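Local coordinates for protein KLLA0A11308p (Kluyveromyces lactis, PDB 6AM0) that probably binds mRNA as a member of the EDC3 family, its N-terminal Sm-like domain joining Edc1, Dcp1 and Dcp2 in an activated mRNA decapping complex, at residues D[16-22]-D[33-39]; D[10-14]-D[53-57]. The contacts are given in a common frame with arbitrary orientation. Residues are numbered along the deposited sequence.

Overall arrangement
This chain is the small, helix-free Sm-like domain of an Edc3 protein, and both contacts belong to its one strongly curled antiparallel sheet. Interaction 2 pairs strand 8-12 with strand 56-59, joining the first and last strands of the sheet; interaction 1, which pairs strand 18-26 with the 33-39 segment, falls between them in sequence. Their centres lie about 10 Å apart and they meet directly, because strands 8-12 and 18-26 are consecutive in the chain and neighbours in the sheet: Ile19 O is 2.9 Å from Ile11 N, a probable hydrogen bond, and Arg18 NE is 3.5 Å from Glu12 OE2, a long, weak ion pair. Interaction 2 also faces KLLA0F23980p, and both contacts reach a second copy of this protein.

Interaction 1 (D[16-22]-D[33-39]); sequences GKRITGT and LTDAVFQ
Segments 16-22 and 33-39 run antiparallel, the axes of strands 18-22 and 36-38 at 162° and 4.5 Å apart at their closest. Thr20 and Val37 form a hydrogen-bonded pair, Thr20 N to Val37 O at 3.0 Å and Val37 N to Thr20 O at 2.8 Å. Next to it, Ile19 and Phe38 make a non-hydrogen-bonded pair, and beyond that Gln39 N donates to Arg18 O (3.1 Å). Arg18 N donates a weak bond to the Gln39 side chain, OE1 at 3.2 Å. At the other end Thr22 N reaches Thr34 O at 3.0 Å, and Thr34 N reaches Thr22 O at 2.8 Å. Between Thr20 and Thr22 the register slips by one residue, a beta bulge. Ile19 (m, m) lays CD1 3.3 Å from Phe38 CD1 and CG2 3.9 Å from Ala36 CB. The corner at Thr34 and Asp35 (Asp35 phi/psi 48/47) separates strand 30-33 from strand 36-38, both paired with strand 18-26, consistent with the strongly bent Sm-type sheet. Backbone hydrogen bonds continue on both sides: Ile19 with Ile11 and Gly21 with Ile9 of strand 8-12, Leu33 with Phe47 and Asp35 with Pro45 of strand 43-50, where Phe47 also packs on Leu33 and Ala36.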
ATOM      1  N   GLY D  16       3.970  14.253  13.747  1.00117.02           N
ATOM      2  CA  GLY D  16       4.302  12.879  13.437  1.00111.02           C
ATOM      3  C   GLY D  16       4.097  11.889  14.563  1.00107.25           C
ATOM      4  O   GLY D  16       4.479  10.727  14.419  1.00115.79           O
ATOM      5  N   LYS D  17       3.510  12.301  15.681  1.00103.50           N
ATOM      6  CA  LYS D  17       3.213  11.362  16.753  1.00104.46           C
ATOM      7  C   LYS D  17       2.127  10.382  16.305  1.00104.20           C
ATOM      8  O   LYS D  17       1.136  10.777  15.688  1.00 99.61           O
ATOM      9  CB  LYS D  17       2.799  12.135  18.003  1.00 93.52           C
ATOM     10  CG  LYS D  17       3.730  13.310  18.276  1.00 88.34           C
ATOM     11  CD  LYS D  17       5.178  12.820  18.308  1.00106.09           C
ATOM     12  CE  LYS D  17       6.139  13.954  18.527  1.00118.22           C
ATOM     13  NZ  LYS D  17       5.834  14.530  19.860  1.00111.39           N
ATOM     14  N   ARG D  18       2.290   9.099  16.671  1.00105.57           N
ATOM     15  CA  ARG D  18       1.462   8.004  16.166  1.00101.14           C
ATOM     16  C   ARG D  18       0.756   7.280  17.303  1.00 93.92           C
ATOM     17  O   ARG D  18       1.371   6.968  18.328  1.00101.97           O
ATOM     18  CB  ARG D  18       2.339   7.004  15.399  1.00110.93           C
ATOM     19  CG  ARG D  18       3.167   7.735  14.349  1.00131.29           C
ATOM     20  CD  ARG D  18       4.127   6.913  13.498  1.00141.22           C
ATOM     21  NE  ARG D  18       4.804   7.823  12.574  1.00145.95           N
ATOM     22  CZ  ARG D  18       5.556   7.447  11.552  1.00137.22           C
ATOM     23  NH1 ARG D  18       6.119   8.359  10.778  1.00131.01           N
ATOM     24  NH2 ARG D  18       5.722   6.161  11.305  1.00131.09           N
ATOM     25  N   ILE D  19      -0.538   7.017  17.118  1.00 90.13           N
ATOM     26  CA  ILE D  19      -1.347   6.285  18.082  1.00 79.83           C
ATOM     27  C   ILE D  19      -1.776   4.996  17.401  1.00 79.24           C
ATOM     28  O   ILE D  19      -2.193   5.014  16.239  1.00 83.28           O
ATOM     29  CB  ILE D  19      -2.578   7.088  18.558  1.00 88.30           C
ATOM     30  CG1 ILE D  19      -2.177   8.466  19.095  1.00 83.18           C
ATOM     31  CG2 ILE D  19      -3.355   6.296  19.596  1.00 87.41           C
ATOM     32  CD1 ILE D  19      -0.934   8.470  19.957  1.00 95.33           C
ATOM     33  N   THR D  20      -1.681   3.883  18.116  1.00 86.62           N
ATOM     34  CA  THR D  20      -2.068   2.586  17.582  1.00 86.80           C
ATOM     35  C   THR D  20      -3.165   1.996  18.452  1.00 86.46           C
ATOM     36  O   THR D  20      -3.074   2.037  19.682  1.00 81.84           O
ATOM     37  CB  THR D  20      -0.875   1.618  17.537  1.00 94.40           C
ATOM     38  OG1 THR D  20       0.247   2.248  16.905  1.00 98.57           O
ATOM     39  CG2 THR D  20      -1.236   0.359  16.766  1.00 92.49           C
ATOM     40  N   GLY D  21      -4.190   1.432  17.821  1.00 78.43           N
ATOM     41  CA  GLY D  21      -5.277   0.851  18.594  1.00 76.77           C
ATOM     42  C   GLY D  21      -6.246   0.095  17.714  1.00 79.14           C
ATOM     43  O   GLY D  21      -6.130   0.083  16.484  1.00 79.85           O
ATOM     44  N   THR D  22      -7.215  -0.545  18.370  1.00 88.28           N
ATOM     45  CA  THR D  22      -8.232  -1.327  17.675  1.00 84.66           C
ATOM     46  C   THR D  22      -9.486  -0.485  17.473  1.00 87.96           C
ATOM     47  O   THR D  22      -9.940   0.192  18.399  1.00 91.87           O
ATOM     48  CB  THR D  22      -8.556  -2.614  18.437  1.00 84.68           C
ATOM     49  OG1 THR D  22      -9.155  -2.293  19.699  1.00107.32           O
ATOM     50  CG2 THR D  22      -7.287  -3.411  18.684  1.00 90.31           C
ATOM     51  N   LEU D  33     -11.016   4.160  19.550  1.00 77.52           N
ATOM     52  CA  LEU D  33     -10.081   3.046  19.599  1.00 79.71           C
ATOM     53  C   LEU D  33     -10.092   2.431  20.989  1.00 80.55           C
ATOM     54  O   LEU D  33     -10.453   3.076  21.974  1.00 89.15           O
ATOM     55  CB  LEU D  33      -8.652   3.491  19.256  1.00 82.91           C
ATOM     56  CG  LEU D  33      -8.397   4.124  17.891  1.00 85.58           C
ATOM     57  CD1 LEU D  33      -7.027   4.786  17.875  1.00 73.17           C
ATOM     58  CD2 LEU D  33      -8.515   3.086  16.787  1.00 73.91           C
ATOM     59  N   THR D  34      -9.687   1.167  21.058  1.00 73.47           N
ATOM     60  CA  THR D  34      -9.455   0.482  22.317  1.00 82.17           C
ATOM     61  C   THR D  34      -8.009   0.007  22.387  1.00 84.21           C
ATOM     62  O   THR D  34      -7.369  -0.244  21.355  1.00 89.27           O
ATOM     63  CB  THR D  34     -10.410  -0.708  22.510  1.00 82.72           C
ATOM     64  OG1 THR D  34     -10.340  -1.574  21.373  1.00 78.15           O
ATOM     65  CG2 THR D  34     -11.840  -0.224  22.693  1.00 95.78           C
ATOM     66  N   ASP D  35      -7.510  -0.074  23.628  1.00 92.69           N
ATOM     67  CA  ASP D  35      -6.130  -0.438  23.974  1.00104.02           C
ATOM     68  C   ASP D  35      -5.105   0.345  23.150  1.00 94.47           C
ATOM     69  O   ASP D  35      -4.130  -0.197  22.628  1.00104.74           O
ATOM     70  CB  ASP D  35      -5.906  -1.960  23.902  1.00 94.66           C
ATOM     71  CG  ASP D  35      -6.111  -2.557  22.515  1.00108.86           C
ATOM     72  OD1 ASP D  35      -5.495  -2.096  21.530  1.00100.53           O
ATOM     73  OD2 ASP D  35      -6.910  -3.511  22.412  1.00134.93           O
ATOM     74  N   ALA D  36      -5.319   1.656  23.068  1.00 82.29           N
ATOM     75  CA  ALA D  36      -4.434   2.524  22.301  1.00 83.84           C
ATOM     76  C   ALA D  36      -3.067   2.648  22.970  1.00 77.37           C
ATOM     77  O   ALA D  36      -2.973   3.034  24.141  1.00 77.72           O
ATOM     78  CB  ALA D  36      -5.069   3.899  22.129  1.00 78.81           C
ATOM     79  N   VAL D  37      -2.009   2.310  22.230  1.00 78.54           N
ATOM     80  CA  VAL D  37      -0.629   2.535  22.654  1.00 87.05           C
ATOM     81  C   VAL D  37      -0.109   3.795  21.972  1.00 81.30           C
ATOM     82  O   VAL D  37      -0.409   4.049  20.798  1.00 85.60           O
ATOM     83  CB  VAL D  37       0.264   1.313  22.351  1.00 81.97           C
ATOM     84  CG1 VAL D  37       0.417   1.092  20.851  1.00 80.12           C
ATOM     85  CG2 VAL D  37       1.628   1.461  23.019  1.00 79.69           C
ATOM     86  N   PHE D  38       0.669   4.589  22.702  1.00 82.07           N
ATOM     87  CA  PHE D  38       1.172   5.866  22.210  1.00 79.74           C
ATOM     88  C   PHE D  38       2.668   5.764  21.939  1.00 94.74           C
ATOM     89  O   PHE D  38       3.406   5.147  22.715  1.00106.27           O
ATOM     90  CB  PHE D  38       0.894   6.996  23.209  1.00 88.29           C
ATOM     91  CG  PHE D  38      -0.566   7.185  23.527  1.00 89.83           C
ATOM     92  CD1 PHE D  38      -1.546   6.698  22.679  1.00 99.83           C
ATOM     93  CD2 PHE D  38      -0.960   7.859  24.668  1.00 90.44           C
ATOM     94  CE1 PHE D  38      -2.885   6.871  22.965  1.00 93.12           C
ATOM     95  CE2 PHE D  38      -2.304   8.034  24.953  1.00 96.95           C
ATOM     96  CZ  PHE D  38      -3.264   7.537  24.102  1.00 83.56           C
ATOM     97  N   GLN D  39       3.105   6.366  20.826  1.00 96.63           N
ATOM     98  CA  GLN D  39       4.519   6.335  20.453  1.00 98.06           C
ATOM     99  C   GLN D  39       5.400   6.901  21.559  1.00 98.60           C
ATOM    100  O   GLN D  39       6.434   6.318  21.907  1.00112.39           O
ATOM    101  CB  GLN D  39       4.741   7.109  19.152  1.00101.41           C
ATOM    102  CG  GLN D  39       6.162   6.995  18.601  1.00118.92           C
ATOM    103  CD  GLN D  39       6.268   7.418  17.148  1.00118.18           C
ATOM    104  OE1 GLN D  39       5.340   8.002  16.593  1.00116.21           O
ATOM    105  NE2 GLN D  39       7.400   7.116  16.521  1.00115.19           N
TER

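Interaction 2 (D[10-14]-D[53-57]); sequences EIELK and KLYDL
Two backbone hydrogen bonds tie the antiparallel segments 10-14 and 53-57, whose end-to-end directions differ by 142°: Glu12 N to Asp56 O at 2.9 Å and Tyr55 N to Glu12 O at 3.2 Å. Ile11 and Leu57 form a non-hydrogen-bonded pair with CA atoms 4.3 Å apart, and Ile11 CA also makes a CA-H...O contact with Asp56 O (3.5 Å). Apolar contacts run from the buried Ile11-Leu57 pair out to Leu54 and Leu13: Ile11 (chi1 p) sets CG2 3.6 Å from Leu57 CD1 and CD1 3.8 Å from Leu54 CD2, which in turn lies 4.0 Å from Leu13 CD2 (Leu13 m, t). Tyr55 (chi1 m) packs obliquely, its CE1 3.5 Å from Lys14 CB. Charges look outward: Glu12 OE1 makes a salt bridge to Arg18 of the second subunit, and Asp56 OD1 one to a basic side chain of KLLA0F23980p. Backbone bonds and apolar packing thus join the sheet's first and last strands, while leucines and acidic side chains alike also take part in contacts between chains.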
ATOM      1  N   GLU D  10      -3.453   2.655  12.906  1.00 87.97           N
ATOM      2  CA  GLU D  10      -2.396   3.551  13.358  1.00 82.36           C
ATOM      3  C   GLU D  10      -2.617   4.919  12.726  1.00 88.15           C
ATOM      4  O   GLU D  10      -2.771   5.023  11.506  1.00 94.78           O
ATOM      5  CB  GLU D  10      -1.015   2.998  12.994  1.00 96.39           C
ATOM      6  CG  GLU D  10       0.133   3.555  13.820  1.00105.11           C
ATOM      7  CD  GLU D  10       1.383   2.702  13.717  1.00118.23           C
ATOM      8  OE1 GLU D  10       1.331   1.649  13.046  1.00115.24           O
ATOM      9  OE2 GLU D  10       2.416   3.082  14.311  1.00134.87           O
ATOM     10  N   ILE D  11      -2.634   5.961  13.559  1.00 81.76           N
ATOM     11  CA  ILE D  11      -2.971   7.319  13.154  1.00 88.71           C
ATOM     12  C   ILE D  11      -1.835   8.242  13.576  1.00 96.78           C
ATOM     13  O   ILE D  11      -1.005   7.897  14.417  1.00 96.78           O
ATOM     14  CB  ILE D  11      -4.324   7.790  13.746  1.00 95.12           C
ATOM     15  CG1 ILE D  11      -4.298   7.800  15.279  1.00 89.61           C
ATOM     16  CG2 ILE D  11      -5.459   6.907  13.257  1.00 89.64           C
ATOM     17  CD1 ILE D  11      -4.075   9.168  15.901  1.00100.62           C
ATOM     18  N   GLU D  12      -1.811   9.436  12.987  1.00100.39           N
ATOM     19  CA  GLU D  12      -0.729  10.382  13.222  1.00103.13           C
ATOM     20  C   GLU D  12      -1.308  11.748  13.542  1.00 93.96           C
ATOM     21  O   GLU D  12      -2.360  12.115  13.015  1.00102.25           O
ATOM     22  CB  GLU D  12       0.181  10.514  11.999  1.00107.94           C
ATOM     23  CG  GLU D  12       0.811   9.222  11.532  1.00122.89           C
ATOM     24  CD  GLU D  12       1.852   9.453  10.459  1.00130.56           C
ATOM     25  OE1 GLU D  12       2.082  10.631  10.097  1.00128.19           O
ATOM     26  OE2 GLU D  12       2.509   8.465  10.057  1.00135.48           O
ATOM     27  N   LEU D  13      -0.611  12.502  14.394  1.00 86.16           N
ATOM     28  CA  LEU D  13      -1.008  13.848  14.777  1.00107.97           C
ATOM     29  C   LEU D  13      -0.071  14.871  14.112  1.00115.88           C
ATOM     30  O   LEU D  13       0.633  14.544  13.143  1.00118.37           O
ATOM     31  CB  LEU D  13      -1.034  13.946  16.304  1.00105.63           C
ATOM     32  CG  LEU D  13      -1.897  12.905  17.034  1.00 84.41           C
ATOM     33  CD1 LEU D  13      -2.031  13.267  18.500  1.00 70.60           C
ATOM     34  CD2 LEU D  13      -3.270  12.740  16.398  1.00 75.28           C
ATOM     35  N   LYS D  14      -0.057  16.106  14.629  1.00114.99           N
ATOM     36  CA  LYS D  14       0.613  17.185  13.901  1.00128.24           C
ATOM     37  C   LYS D  14       2.130  17.028  13.889  1.00132.00           C
ATOM     38  O   LYS D  14       2.780  17.437  12.921  1.00140.83           O
ATOM     39  CB  LYS D  14       0.221  18.552  14.476  1.00123.50           C
ATOM     40  CG  LYS D  14       0.832  18.888  15.823  1.00122.95           C
ATOM     41  CD  LYS D  14       0.467  20.298  16.278  1.00115.68           C
ATOM     42  CE  LYS D  14       1.189  20.665  17.568  1.00122.09           C
ATOM     43  NZ  LYS D  14       0.839  22.030  18.047  1.00130.80           N
ATOM     44  N   LYS D  53      -8.178  16.598  14.127  1.00 99.12           N
ATOM     45  CA  LYS D  53      -6.804  16.528  14.598  1.00 98.75           C
ATOM     46  C   LYS D  53      -5.980  15.447  13.907  1.00 98.05           C
ATOM     47  O   LYS D  53      -4.841  15.201  14.318  1.00 89.35           O
ATOM     48  CB  LYS D  53      -6.791  16.290  16.111  1.00 96.19           C
ATOM     49  CG  LYS D  53      -7.794  17.136  16.881  1.00 97.42           C
ATOM     50  CD  LYS D  53      -7.297  18.551  17.121  1.00103.63           C
ATOM     51  CE  LYS D  53      -8.221  19.279  18.085  1.00113.48           C
ATOM     52  NZ  LYS D  53      -7.607  20.513  18.648  1.00116.76           N
ATOM     53  N   LEU D  54      -6.503  14.822  12.854  1.00 93.08           N
ATOM     54  CA  LEU D  54      -5.827  13.714  12.192  1.00 94.70           C
ATOM     55  C   LEU D  54      -5.160  14.184  10.908  1.00104.14           C
ATOM     56  O   LEU D  54      -5.810  14.783  10.045  1.00110.40           O
ATOM     57  CB  LEU D  54      -6.806  12.582  11.878  1.00 89.59           C
ATOM     58  CG  LEU D  54      -7.421  11.858  13.073  1.00 79.53           C
ATOM     59  CD1 LEU D  54      -7.972  10.512  12.635  1.00 68.98           C
ATOM     60  CD2 LEU D  54      -6.394  11.691  14.180  1.00 79.32           C
ATOM     61  N   TYR D  55      -3.867  13.891  10.779  1.00114.47           N
ATOM     62  CA  TYR D  55      -3.107  14.253   9.591  1.00109.76           C
ATOM     63  C   TYR D  55      -2.875  13.086   8.642  1.00111.43           C
ATOM     64  O   TYR D  55      -2.758  13.309   7.432  1.00121.41           O
ATOM     65  CB  TYR D  55      -1.765  14.874   9.995  1.00 98.67           C
ATOM     66  CG  TYR D  55      -1.909  16.287  10.515  1.00112.74           C
ATOM     67  CD1 TYR D  55      -2.282  16.531  11.830  1.00112.97           C
ATOM     68  CD2 TYR D  55      -1.689  17.379   9.684  1.00129.61           C
ATOM     69  CE1 TYR D  55      -2.425  17.825  12.304  1.00123.75           C
ATOM     70  CE2 TYR D  55      -1.826  18.674  10.151  1.00115.42           C
ATOM     71  CZ  TYR D  55      -2.193  18.890  11.460  1.00120.70           C
ATOM     72  OH  TYR D  55      -2.331  20.178  11.929  1.00133.96           O
ATOM     73  N   ASP D  56      -2.810  11.852   9.144  1.00102.23           N
ATOM     74  CA  ASP D  56      -2.826  10.691   8.264  1.00106.76           C
ATOM     75  C   ASP D  56      -3.207   9.466   9.084  1.00104.10           C
ATOM     76  O   ASP D  56      -3.001   9.424  10.303  1.00103.53           O
ATOM     77  CB  ASP D  56      -1.463  10.486   7.581  1.00121.23           C
ATOM     78  CG  ASP D  56      -1.496   9.428   6.479  1.00128.40           C
ATOM     79  OD1 ASP D  56      -2.299   8.474   6.557  1.00119.51           O
ATOM     80  OD2 ASP D  56      -0.709   9.557   5.519  1.00146.25           O
ATOM     81  N   LEU D  57      -3.763   8.469   8.394  1.00 94.21           N
ATOM     82  CA  LEU D  57      -4.223   7.225   8.993  1.00 91.44           C
ATOM     83  C   LEU D  57      -3.817   6.069   8.088  1.00 98.86           C
ATOM     84  O   LEU D  57      -3.941   6.164   6.864  1.00104.76           O
ATOM     85  CB  LEU D  57      -5.746   7.252   9.201  1.00 91.09           C
ATOM     86  CG  LEU D  57      -6.524   5.998   9.609  1.00 98.24           C
ATOM     87  CD1 LEU D  57      -7.694   6.394  10.488  1.00110.41           C
ATOM     88  CD2 LEU D  57      -7.029   5.228   8.396  1.00 96.20           C
TER